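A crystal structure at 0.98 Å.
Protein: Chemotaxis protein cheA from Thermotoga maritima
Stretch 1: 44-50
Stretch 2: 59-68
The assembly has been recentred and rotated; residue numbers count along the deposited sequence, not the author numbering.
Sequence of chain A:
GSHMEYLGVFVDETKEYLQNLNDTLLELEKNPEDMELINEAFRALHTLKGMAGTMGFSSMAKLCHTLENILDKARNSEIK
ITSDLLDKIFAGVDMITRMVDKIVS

Stretch 1 44-50: ALHTLKG
Stretch 2 59-68: SMAKLCHTLE

Residues 44-50 and 59-68 of one chain are both helical throughout, each a segment of a longer helix, with phi/psi near -64/-42 and i to i+4 bonds such as Lys-49 N to Leu-45 O (2.9 Å) and Glu-68 N to Cys-64 O (2.8 Å). The helices run nearly antiparallel, at 159° between their N-to-C directions, and their axes approach to 8.3 Å. The register sets Leu-45 CA 5.5 Å from Glu-68 CA and Lys-49 CA 4.7 Å from Ala-61 CA; the pair buries 471 Å².

The main bump is Lys-49, a knob in the hollow formed by Ala-61, Cys-64, His-65 and Glu-68. Its CA-to-CB bond points sideways, but a t, t, p, t chain brings its end back to the partner helix. Small residues floor the hollow: Lys-49 CB lies 3.7 Å from Cys-64 CB, and Lys-49 CG 3.7 Å from Ala-61 O. Farther out, Lys-49 CD rests 3.8 Å from His-65 CB.

Beside this knob, Cys-64 (m) points toward the first helix and places SG 3.7 Å from Leu-48 CB. Leu-48 (m, t) extends CD2 to 4.2 Å from CE of the extended Met-60 (t, t, t). At the other end, Leu-45 (m, t) sets CD2 4.0 Å from CB of Leu-67 (m, t), while Leu-45 CB meets Glu-68 CB at 4.0 Å. These contacts are apolar packing.

Glu-68, its chi1 off-rotamer at 99° and chi2 t, gathers the polar contacts with its carboxylate. His-46 (t, chi2 69°) donates from ND1 to Glu-68 OE1 at 2.7 Å, meeting it at the ring edge. Lys-49 NZ forms a salt bridge with Glu-68 OE2, modelled very short at 2.5 Å, though that oxygen's position is less certain. Within the second helix, His-65 ND1 (chi1 t, chi2 36°) donates to Glu-68 OE2 at 2.8 Å.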

# COMPACT_ATOMS: atom_id res chain seq x y z
N ALA A 44 -5.69 1.87 2.30
CA ALA A 44 -5.27 1.27 1.03
C ALA A 44 -4.28 0.14 1.26
O ALA A 44 -4.38 -0.91 0.66
CB ALA A 44 -4.66 2.38 0.16
N LEU A 45 -3.30 0.35 2.15
CA LEU A 45 -2.34 -0.70 2.46
C LEU A 45 -3.01 -1.89 3.08
O LEU A 45 -2.61 -3.04 2.82
CB LEU A 45 -1.23 -0.16 3.37
CG LEU A 45 -0.25 0.79 2.67
CD1 LEU A 45 0.48 1.61 3.72
CD2 LEU A 45 0.67 0.04 1.75
N HIS A 46 -3.98 -1.67 3.95
CA HIS A 46 -4.68 -2.76 4.61
C HIS A 46 -5.46 -3.54 3.57
O HIS A 46 -5.48 -4.79 3.60
CB HIS A 46 -5.59 -2.12 5.70
CG HIS A 46 -6.25 -3.20 6.48
ND1 HIS A 46 -5.57 -4.01 7.33
CD2 HIS A 46 -7.54 -3.53 6.63
CE1 HIS A 46 -6.34 -4.83 7.91
NE2 HIS A 46 -7.58 -4.62 7.51
N THR A 47 -6.10 -2.87 2.61
CA THR A 47 -6.83 -3.58 1.55
C THR A 47 -5.85 -4.43 0.74
O THR A 47 -6.09 -5.60 0.40
CB THR A 47 -7.59 -2.61 0.61
OG1 THR A 47 -8.68 -2.03 1.33
CG2 THR A 47 -8.20 -3.33 -0.57
N LEU A 48 -4.70 -3.85 0.37
CA LEU A 48 -3.69 -4.64 -0.40
C LEU A 48 -3.23 -5.85 0.37
O LEU A 48 -3.08 -6.92 -0.22
CB LEU A 48 -2.55 -3.71 -0.77
CG LEU A 48 -2.80 -2.64 -1.85
CD1 LEU A 48 -1.69 -1.61 -1.82
CD2 LEU A 48 -2.94 -3.31 -3.20
N LYS A 49 -3.02 -5.72 1.67
CA LYS A 49 -2.60 -6.85 2.48
C LYS A 49 -3.62 -7.95 2.40
O LYS A 49 -3.30 -9.14 2.28
CB LYS A 49 -2.42 -6.40 3.93
CG LYS A 49 -1.83 -7.45 4.88
CD LYS A 49 -1.87 -7.04 6.30
CE LYS A 49 -3.22 -6.95 6.98
NZ LYS A 49 -3.23 -6.92 8.46
N GLY A 50 -4.89 -7.58 2.55
CA GLY A 50 -5.94 -8.57 2.52
C GLY A 50 -6.09 -9.25 1.16
O GLY A 50 -6.34 -10.47 1.07
N SER A 59 4.87 -12.94 0.47
CA SER A 59 5.83 -11.85 0.55
C SER A 59 5.11 -10.52 0.34
O SER A 59 5.46 -9.56 1.02
CB SER A 59 6.98 -12.03 -0.48
OG SER A 59 7.74 -13.15 -0.04
N MET A 60 4.14 -10.46 -0.58
CA MET A 60 3.45 -9.21 -0.76
C MET A 60 2.67 -8.89 0.50
O MET A 60 2.61 -7.73 0.95
CB MET A 60 2.51 -9.25 -1.99
CG MET A 60 1.66 -7.99 -2.14
SD MET A 60 0.63 -8.11 -3.61
CE MET A 60 -0.56 -6.78 -3.26
N ALA A 61 2.00 -9.88 1.08
CA ALA A 61 1.18 -9.63 2.31
C ALA A 61 2.07 -9.13 3.40
O ALA A 61 1.71 -8.18 4.10
CB ALA A 61 0.46 -10.89 2.73
N LYS A 62 3.24 -9.75 3.61
CA LYS A 62 4.09 -9.32 4.72
C LYS A 62 4.64 -7.94 4.45
O LYS A 62 4.76 -7.17 5.41
CB LYS A 62 5.22 -10.35 4.90
CG LYS A 62 4.71 -11.65 5.48
CD LYS A 62 5.73 -12.72 5.75
CE LYS A 62 6.51 -13.10 4.51
NZ LYS A 62 7.40 -14.27 4.87
N LEU A 63 4.97 -7.57 3.26
CA LEU A 63 5.42 -6.22 2.93
C LEU A 63 4.29 -5.21 3.20
O LEU A 63 4.49 -4.16 3.83
CB LEU A 63 5.89 -6.08 1.51
CG LEU A 63 6.22 -4.68 1.02
CD1 LEU A 63 7.32 -3.99 1.83
CD2 LEU A 63 6.65 -4.70 -0.44
N CYS A 64 3.10 -5.53 2.70
CA CYS A 64 1.97 -4.63 2.99
C CYS A 64 1.70 -4.49 4.46
O CYS A 64 1.35 -3.41 4.91
CB CYS A 64 0.69 -5.18 2.30
SG CYS A 64 0.68 -5.06 0.50
N HIS A 65 1.92 -5.56 5.23
CA HIS A 65 1.76 -5.50 6.66
C HIS A 65 2.82 -4.61 7.30
O HIS A 65 2.47 -3.81 8.18
CB HIS A 65 1.81 -6.91 7.26
CG HIS A 65 1.36 -6.88 8.71
ND1 HIS A 65 0.41 -6.11 9.28
CD2 HIS A 65 1.85 -7.66 9.69
CE1 HIS A 65 0.30 -6.40 10.59
NE2 HIS A 65 1.19 -7.33 10.84
N THR A 66 4.07 -4.74 6.94
CA THR A 66 5.13 -3.87 7.46
C THR A 66 4.79 -2.43 7.18
O THR A 66 4.95 -1.53 8.03
CB THR A 66 6.50 -4.31 6.85
OG1 THR A 66 6.81 -5.59 7.33
CG2 THR A 66 7.61 -3.37 7.22
N LEU A 67 4.30 -2.13 5.98
CA LEU A 67 4.00 -0.75 5.61
C LEU A 67 2.79 -0.24 6.33
O LEU A 67 2.74 0.89 6.83
CB LEU A 67 3.78 -0.67 4.09
CG LEU A 67 4.99 -0.99 3.22
CD1 LEU A 67 4.49 -1.14 1.78
CD2 LEU A 67 6.08 0.02 3.38
N GLU A 68 1.74 -1.07 6.44
CA GLU A 68 0.53 -0.70 7.16
C GLU A 68 0.93 -0.41 8.62
O GLU A 68 0.30 0.51 9.18
CB GLU A 68 -0.60 -1.71 7.00
CG GLU A 68 -0.87 -2.70 8.04
CD GLU A 68 -1.95 -3.70 7.70
OE1 GLU A 68 -2.93 -3.35 7.04
OE2 GLU A 68 -1.84 -4.86 8.19